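Local coordinates for oligopeptide-binding protein oppA (Lactococcus lactis, PDB 3DRF), which binds oligopeptides in a voluminous cavity that closes like a Venus fly-trap, as the receptor component of the peptide-uptake ABC transporter OppABCDF, at residues S452-D455 with H456-P460; P490-F493 with G494-D498. All coordinates share one frame; numbering follows the deposited sequence.

Contact 1: residues S452-D455 with H456-P460; sequences SWVD and HMTTP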
ATOM      1  N   SER A 452       7.922 -10.672   8.602  0.50  9.80           N
ATOM      2  CA  SER A 452       8.070 -10.416  10.040  0.50 10.12           C
ATOM      3  C   SER A 452       7.825  -8.938  10.363  0.50  9.49           C
ATOM      4  O   SER A 452       7.123  -8.600  11.324  0.50  8.97           O
ATOM      5  CB  SER A 452       9.470 -10.823  10.507  0.50 10.34           C
ATOM      6  OG  SER A 452       9.630 -12.231  10.491  0.50 13.01           O
ATOM      7  N   TRP A 453       8.391  -8.073   9.545  1.00  9.07           N
ATOM      8  CA  TRP A 453       8.240  -6.614   9.739  1.00  8.18           C
ATOM      9  C   TRP A 453       6.760  -6.199   9.628  1.00  8.22           C
ATOM     10  O   TRP A 453       6.280  -5.470  10.409  1.00  7.93           O
ATOM     11  CB  TRP A 453       9.079  -5.880   8.714  1.00  8.20           C
ATOM     12  CG  TRP A 453       8.957  -4.337   8.787  1.00  7.65           C
ATOM     13  CD1 TRP A 453       9.667  -3.499   9.559  1.00  7.78           C
ATOM     14  CD2 TRP A 453       8.069  -3.547   8.036  1.00  9.03           C
ATOM     15  NE1 TRP A 453       9.285  -2.224   9.335  1.00  8.81           N
ATOM     16  CE2 TRP A 453       8.299  -2.207   8.391  1.00  9.24           C
ATOM     17  CE3 TRP A 453       7.113  -3.835   7.066  1.00 10.80           C
ATOM     18  CZ2 TRP A 453       7.574  -1.142   7.841  1.00  9.98           C
ATOM     19  CZ3 TRP A 453       6.411  -2.787   6.506  1.00 11.83           C
ATOM     20  CH2 TRP A 453       6.657  -1.440   6.891  1.00 10.96           C
ATOM     21  N   VAL A 454       6.064  -6.727   8.638  1.00  8.09           N
ATOM     22  CA  VAL A 454       4.645  -6.418   8.458  1.00  8.23           C
ATOM     23  C   VAL A 454       3.860  -6.847   9.715  1.00  8.52           C
ATOM     24  O   VAL A 454       3.060  -6.094  10.224  1.00  8.47           O
ATOM     25  CB  VAL A 454       4.016  -7.068   7.182  1.00  8.41           C
ATOM     26  CG1 VAL A 454       2.483  -6.745   7.120  1.00 10.28           C
ATOM     27  CG2 VAL A 454       4.688  -6.522   5.912  1.00  9.38           C
ATOM     28  N   ASP A 455       4.146  -8.047  10.232  1.00  8.78           N
ATOM     29  CA  ASP A 455       3.486  -8.530  11.481  1.00  9.53           C
ATOM     30  C   ASP A 455       3.789  -7.548  12.633  1.00  8.85           C
ATOM     31  O   ASP A 455       2.933  -7.204  13.375  1.00  8.63           O
ATOM     32  CB  ASP A 455       3.960  -9.958  11.849  1.00 10.69           C
ATOM     33  CG  ASP A 455       3.428 -11.014  10.913  1.00 14.59           C
ATOM     34  OD1 ASP A 455       2.458 -10.785  10.201  1.00 18.22           O
ATOM     35  OD2 ASP A 455       4.084 -12.013  10.927  1.00 17.95           O
ATOM     36  N   HIS A 456       5.045  -7.193  12.766  1.00  8.80           N
ATOM     37  CA  HIS A 456       5.468  -6.248  13.827  1.00  8.84           C
ATOM     38  C   HIS A 456       4.716  -4.911  13.756  1.00  8.36           C
ATOM     39  O   HIS A 456       4.410  -4.386  14.757  1.00  8.58           O
ATOM     40  CB  HIS A 456       6.996  -6.035  13.784  1.00  9.25           C
ATOM     41  CG  HIS A 456       7.628  -5.820  15.128  1.00  9.92           C
ATOM     42  ND1 HIS A 456       7.625  -6.779  16.108  1.00 11.39           N
ATOM     43  CD2 HIS A 456       8.309  -4.778  15.624  1.00 10.01           C
ATOM     44  CE1 HIS A 456       8.259  -6.308  17.162  1.00 11.92           C
ATOM     45  NE2 HIS A 456       8.670  -5.099  16.899  1.00 10.73           N
ATOM     46  N   MET A 457       4.504  -4.419  12.549  1.00  7.51           N
ATOM     47  CA  MET A 457       3.873  -3.102  12.341  1.00  7.63           C
ATOM     48  C   MET A 457       2.384  -3.138  12.579  1.00  7.67           C
ATOM     49  O   MET A 457       1.836  -2.202  13.026  1.00  7.83           O
ATOM     50  CB  MET A 457       4.126  -2.587  10.918  1.00  7.49           C
ATOM     51  CG  MET A 457       5.627  -2.236  10.638  1.00  8.47           C
ATOM     52  SD  MET A 457       6.254  -0.942  11.749  1.00 10.09           S
ATOM     53  CE  MET A 457       7.378  -1.908  12.827  1.00 11.12           C
ATOM     54  N   THR A 458       1.746  -4.247  12.199  1.00  8.39           N
ATOM     55  CA  THR A 458       0.259  -4.294  12.146  1.00  9.19           C
ATOM     56  C   THR A 458      -0.414  -4.905  13.348  1.00 10.05           C
ATOM     57  O   THR A 458      -1.509  -4.572  13.648  1.00 10.87           O
ATOM     58  CB  THR A 458      -0.252  -5.066  10.917  1.00  9.66           C
ATOM     59  OG1 THR A 458       0.258  -6.394  10.945  1.00 10.72           O
ATOM     60  CG2 THR A 458       0.100  -4.369   9.577  1.00 10.83           C
ATOM     61  N   THR A 459       0.243  -5.798  14.029  1.00 10.04           N
ATOM     62  CA  THR A 459      -0.427  -6.548  15.111  1.00 10.86           C
ATOM     63  C   THR A 459      -0.701  -5.666  16.350  1.00 10.09           C
ATOM     64  O   THR A 459       0.175  -5.170  16.940  1.00  9.91           O
ATOM     65  CB  THR A 459       0.429  -7.758  15.543  1.00 11.55           C
ATOM     66  OG1 THR A 459       0.648  -8.595  14.414  1.00 13.28           O
ATOM     67  CG2 THR A 459      -0.310  -8.572  16.621  1.00 12.31           C
ATOM     68  N   PRO A 460      -1.968  -5.477  16.720  1.00  9.70           N
ATOM     69  CA  PRO A 460      -2.256  -4.615  17.864  1.00  9.82           C
ATOM     70  C   PRO A 460      -1.688  -5.224  19.177  1.00  9.66           C
ATOM     71  O   PRO A 460      -1.610  -6.428  19.316  1.00 10.17           O
ATOM     72  CB  PRO A 460      -3.812  -4.560  17.921  1.00 10.21           C
ATOM     73  CG  PRO A 460      -4.274  -5.110  16.673  1.00 11.39           C
ATOM     74  CD  PRO A 460      -3.207  -5.981  16.076  1.00 10.31           C
TER
HETATM   75  O   HOH W   1       0.756  -8.999   9.281  1.00 36.03           O
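Met457 lies over one face of the Trp453 indole, with CG above the ring centre. This is a CH-pi contact: CG is 3.6 Å from the centroid of the six-membered ring of Trp453. The sulfur stands obliquely to the five-membered ring, SD 4.5 Å from its centroid, which adds a Met-aromatic contact. The indole swings forward along the helix because its CG stands anti to the backbone N (chi1 178°). At the ring edge, NE1 donates to Thr469 OG1, which fixes how the indole is turned. Arg416 makes a cation-pi contact with the same ring.

Trp453 and Met457 are one helical turn apart, joined by the backbone bond from Met457 N to Trp453 O. The end of the helix is held differently. Val454 O takes both Thr458 N (3.0 Å) and Thr458 OG1 (2.9 Å). The hydroxyl comes from above the carbonyl plane, 36° out of it. OG1 reaches that oxygen because it sits between the backbone N and the carbonyl carbon (chi1 59°). Asp455 O also takes two donors, Thr459 N and Thr459 OG1 (2.9 Å), here from opposite faces of its plane. Two threonine hydroxyls thus join the backbone N-H groups on the carbonyls of Val454 and Asp455. A water donates to Asp455 OD1 at 2.6 Å and to Thr458 OG1, bridging the two side chains.

His456 leaves another side of the helix, where NE2 bonds to Asp465 OD1 and the ring meets Tyr443. Trp453 and Val454 pack on apolar side chains of the bound peptide, so this part of helix 450-458 lines the binding cavity. Thr469 belongs to strand 468-474, which ties the indole to the adjacent sheet.

Contact 2: residues P490-F493 with G494-D498; sequences PYNF and GHFND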
ATOM      1  N   PRO A 490      -5.022   1.090  11.720  1.00  5.94           N
ATOM      2  CA  PRO A 490      -3.778   0.405  12.134  1.00  6.08           C
ATOM      3  C   PRO A 490      -2.610   0.638  11.146  1.00  5.85           C
ATOM      4  O   PRO A 490      -1.503   0.475  11.476  1.00  6.13           O
ATOM      5  CB  PRO A 490      -4.173  -1.083  12.077  1.00  7.48           C
ATOM      6  CG  PRO A 490      -5.630  -1.116  12.335  1.00  6.85           C
ATOM      7  CD  PRO A 490      -6.156   0.143  11.585  1.00  5.88           C
ATOM      8  N   TYR A 491      -2.914   1.109   9.932  1.00  5.33           N
ATOM      9  CA  TYR A 491      -1.836   1.430   8.979  1.00  5.79           C
ATOM     10  C   TYR A 491      -0.996   2.692   9.366  1.00  5.44           C
ATOM     11  O   TYR A 491       0.016   2.890   8.824  1.00  5.92           O
ATOM     12  CB  TYR A 491      -2.408   1.629   7.580  1.00  5.63           C
ATOM     13  CG  TYR A 491      -2.634   0.343   6.766  1.00  5.34           C
ATOM     14  CD1 TYR A 491      -2.657  -0.911   7.346  1.00  6.09           C
ATOM     15  CD2 TYR A 491      -2.870   0.428   5.411  1.00  6.11           C
ATOM     16  CE1 TYR A 491      -2.874  -2.048   6.576  1.00  6.84           C
ATOM     17  CE2 TYR A 491      -3.093  -0.709   4.649  1.00  6.46           C
ATOM     18  CZ  TYR A 491      -3.102  -1.933   5.232  1.00  5.18           C
ATOM     19  OH  TYR A 491      -3.319  -3.066   4.417  1.00  6.29           O
ATOM     20  N   ASN A 492      -1.464   3.443  10.367  1.00  5.58           N
ATOM     21  CA  ASN A 492      -0.670   4.493  11.003  1.00  6.05           C
ATOM     22  C   ASN A 492       0.307   3.793  11.966  1.00  6.12           C
ATOM     23  O   ASN A 492       0.054   3.639  13.114  1.00  6.32           O
ATOM     24  CB  ASN A 492      -1.592   5.508  11.726  1.00  6.54           C
ATOM     25  CG  ASN A 492      -0.807   6.746  12.249  1.00  6.32           C
ATOM     26  OD1 ASN A 492       0.248   6.642  12.711  1.00  6.81           O
ATOM     27  ND2 ASN A 492      -1.381   7.903  12.117  1.00  7.74           N
ATOM     28  N   PHE A 493       1.439   3.362  11.413  1.00  6.30           N
ATOM     29  CA  PHE A 493       2.357   2.409  12.110  1.00  7.22           C
ATOM     30  C   PHE A 493       3.056   2.969  13.324  1.00  6.66           C
ATOM     31  O   PHE A 493       3.367   2.255  14.201  1.00  6.65           O
ATOM     32  CB  PHE A 493       3.456   1.883  11.121  1.00  7.68           C
ATOM     33  CG  PHE A 493       2.938   0.987   9.997  1.00  8.89           C
ATOM     34  CD1 PHE A 493       1.776   0.228  10.156  1.00  9.28           C
ATOM     35  CD2 PHE A 493       3.622   0.915   8.819  1.00 12.26           C
ATOM     36  CE1 PHE A 493       1.290  -0.589   9.140  1.00 11.63           C
ATOM     37  CE2 PHE A 493       3.127   0.088   7.813  1.00 13.20           C
ATOM     38  CZ  PHE A 493       2.007  -0.671   8.000  1.00 13.31           C
ATOM     39  N   GLY A 494       3.295   4.267  13.304  1.00  6.83           N
ATOM     40  CA  GLY A 494       3.866   4.955  14.462  1.00  6.74           C
ATOM     41  C   GLY A 494       2.855   5.485  15.483  1.00  6.31           C
ATOM     42  O   GLY A 494       3.263   5.958  16.512  1.00  6.63           O
ATOM     43  N   HIS A 495       1.568   5.427  15.159  1.00  5.86           N
ATOM     44  CA  HIS A 495       0.420   5.697  16.078  1.00  5.97           C
ATOM     45  C   HIS A 495       0.385   7.157  16.590  1.00  5.90           C
ATOM     46  O   HIS A 495       0.075   7.395  17.719  1.00  7.03           O
ATOM     47  CB  HIS A 495       0.415   4.707  17.281  1.00  6.62           C
ATOM     48  CG  HIS A 495       0.742   3.305  16.892  1.00  7.04           C
ATOM     49  ND1 HIS A 495      -0.080   2.565  16.083  1.00  7.21           N
ATOM     50  CD2 HIS A 495       1.805   2.537  17.160  1.00  8.18           C
ATOM     51  CE1 HIS A 495       0.479   1.398  15.844  1.00  8.18           C
ATOM     52  NE2 HIS A 495       1.601   1.349  16.526  1.00  8.50           N
ATOM     53  N   PHE A 496       0.629   8.090  15.687  1.00  5.69           N
ATOM     54  CA  PHE A 496       0.352   9.488  16.016  1.00  5.78           C
ATOM     55  C   PHE A 496      -1.166   9.722  15.928  1.00  5.74           C
ATOM     56  O   PHE A 496      -1.883   9.038  15.250  1.00  6.34           O
ATOM     57  CB  PHE A 496       1.189  10.492  15.186  1.00  6.09           C
ATOM     58  CG  PHE A 496       0.774  10.633  13.713  1.00  5.52           C
ATOM     59  CD1 PHE A 496      -0.380  11.344  13.338  1.00  6.46           C
ATOM     60  CD2 PHE A 496       1.561  10.043  12.729  1.00  6.00           C
ATOM     61  CE1 PHE A 496      -0.714  11.489  11.981  1.00  7.07           C
ATOM     62  CE2 PHE A 496       1.219  10.215  11.378  1.00  7.09           C
ATOM     63  CZ  PHE A 496       0.085  10.930  11.019  1.00  6.93           C
ATOM     64  N   ASN A 497      -1.588  10.695  16.687  1.00  5.70           N
ATOM     65  CA  ASN A 497      -2.988  11.119  16.742  1.00  5.75           C
ATOM     66  C   ASN A 497      -2.986  12.599  17.109  1.00  5.94           C
ATOM     67  O   ASN A 497      -2.803  12.955  18.234  1.00  6.27           O
ATOM     68  CB  ASN A 497      -3.793  10.302  17.793  1.00  5.63           C
ATOM     69  CG  ASN A 497      -5.274  10.655  17.749  1.00  5.73           C
ATOM     70  OD1 ASN A 497      -5.619  11.763  17.567  1.00  6.43           O
ATOM     71  ND2 ASN A 497      -6.104   9.672  17.899  1.00  6.59           N
ATOM     72  N   ASP A 498      -3.165  13.415  16.105  1.00  6.39           N
ATOM     73  CA  ASP A 498      -2.871  14.830  16.187  1.00  6.18           C
ATOM     74  C   ASP A 498      -4.024  15.625  15.571  1.00  6.15           C
ATOM     75  O   ASP A 498      -4.425  15.373  14.502  1.00  6.55           O
ATOM     76  CB  ASP A 498      -1.528  15.086  15.429  1.00  6.50           C
ATOM     77  CG  ASP A 498      -1.092  16.555  15.487  1.00  6.16           C
ATOM     78  OD1 ASP A 498      -0.251  16.883  16.325  1.00  7.02           O
ATOM     79  OD2 ASP A 498      -1.571  17.337  14.691  1.00  7.19           O
TER
HETATM   80  O   HOH W   2       2.892   6.744  11.780  1.00  7.36           O
HETATM   81  O   HOH W   3       3.023  -0.433  14.771  1.00  8.30           O
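Residues Asn492 to His495 form a type I beta turn, closed by His495 N donating to Asn492 O at 3.1 Å; Asn492 is also the centre of an inverse gamma turn. The Asn492 side chain braces the turn. With CG anti to the backbone N (chi1 -172°), the amide runs alongside the chain that follows. There OD1 accepts weak bonds from His495 N and Phe496 N. A water adds a third link, donating to Asn492 OD1 at 2.8 Å and accepting from Gly494 N at 2.9 Å.

The other end of the amide lies over the Phe496 ring. Asn492 ND2 sits 3.4 Å above the plane of that ring, over its centre, with amide and ring planes 69° apart. ND2 also donates to Phe485 O, so the amide is held at both ends. The His495 side chain is tied to a neighbouring strand: its ND1 is hydrogen-bonded to Asn319 OD1, on strand 318-320. Phe496 stacks on Tyr535, and Asp498 caps the following helix 499-508 through Ile501 N. Phe493 packs on an apolar side chain of the bound peptide. Phe493 O lies over one face of the His495 imidazole, toward its rim and 3.1 Å from NE2, at an angle too poor for a hydrogen bond.

Along the chain, helix 450-458 comes first, and contact 1 spans its last turns and its end. The chain then runs through strand 468-474 and helix 482-485 before contact 2 turns it toward helix 499-508. Each contact is local. They stand in series, neither nested nor crossed, with centres about 13 Å apart. They nevertheless touch through Phe493: its CD1 lies 3.7 Å from Met457 CB, while CE2 meets Trp453 CH2 and CE1 meets Thr458 CG2. The loop of contact 2 is thus packed against the helix of contact 1. Both also reach the bound peptide, so helix and loop border the cavity together.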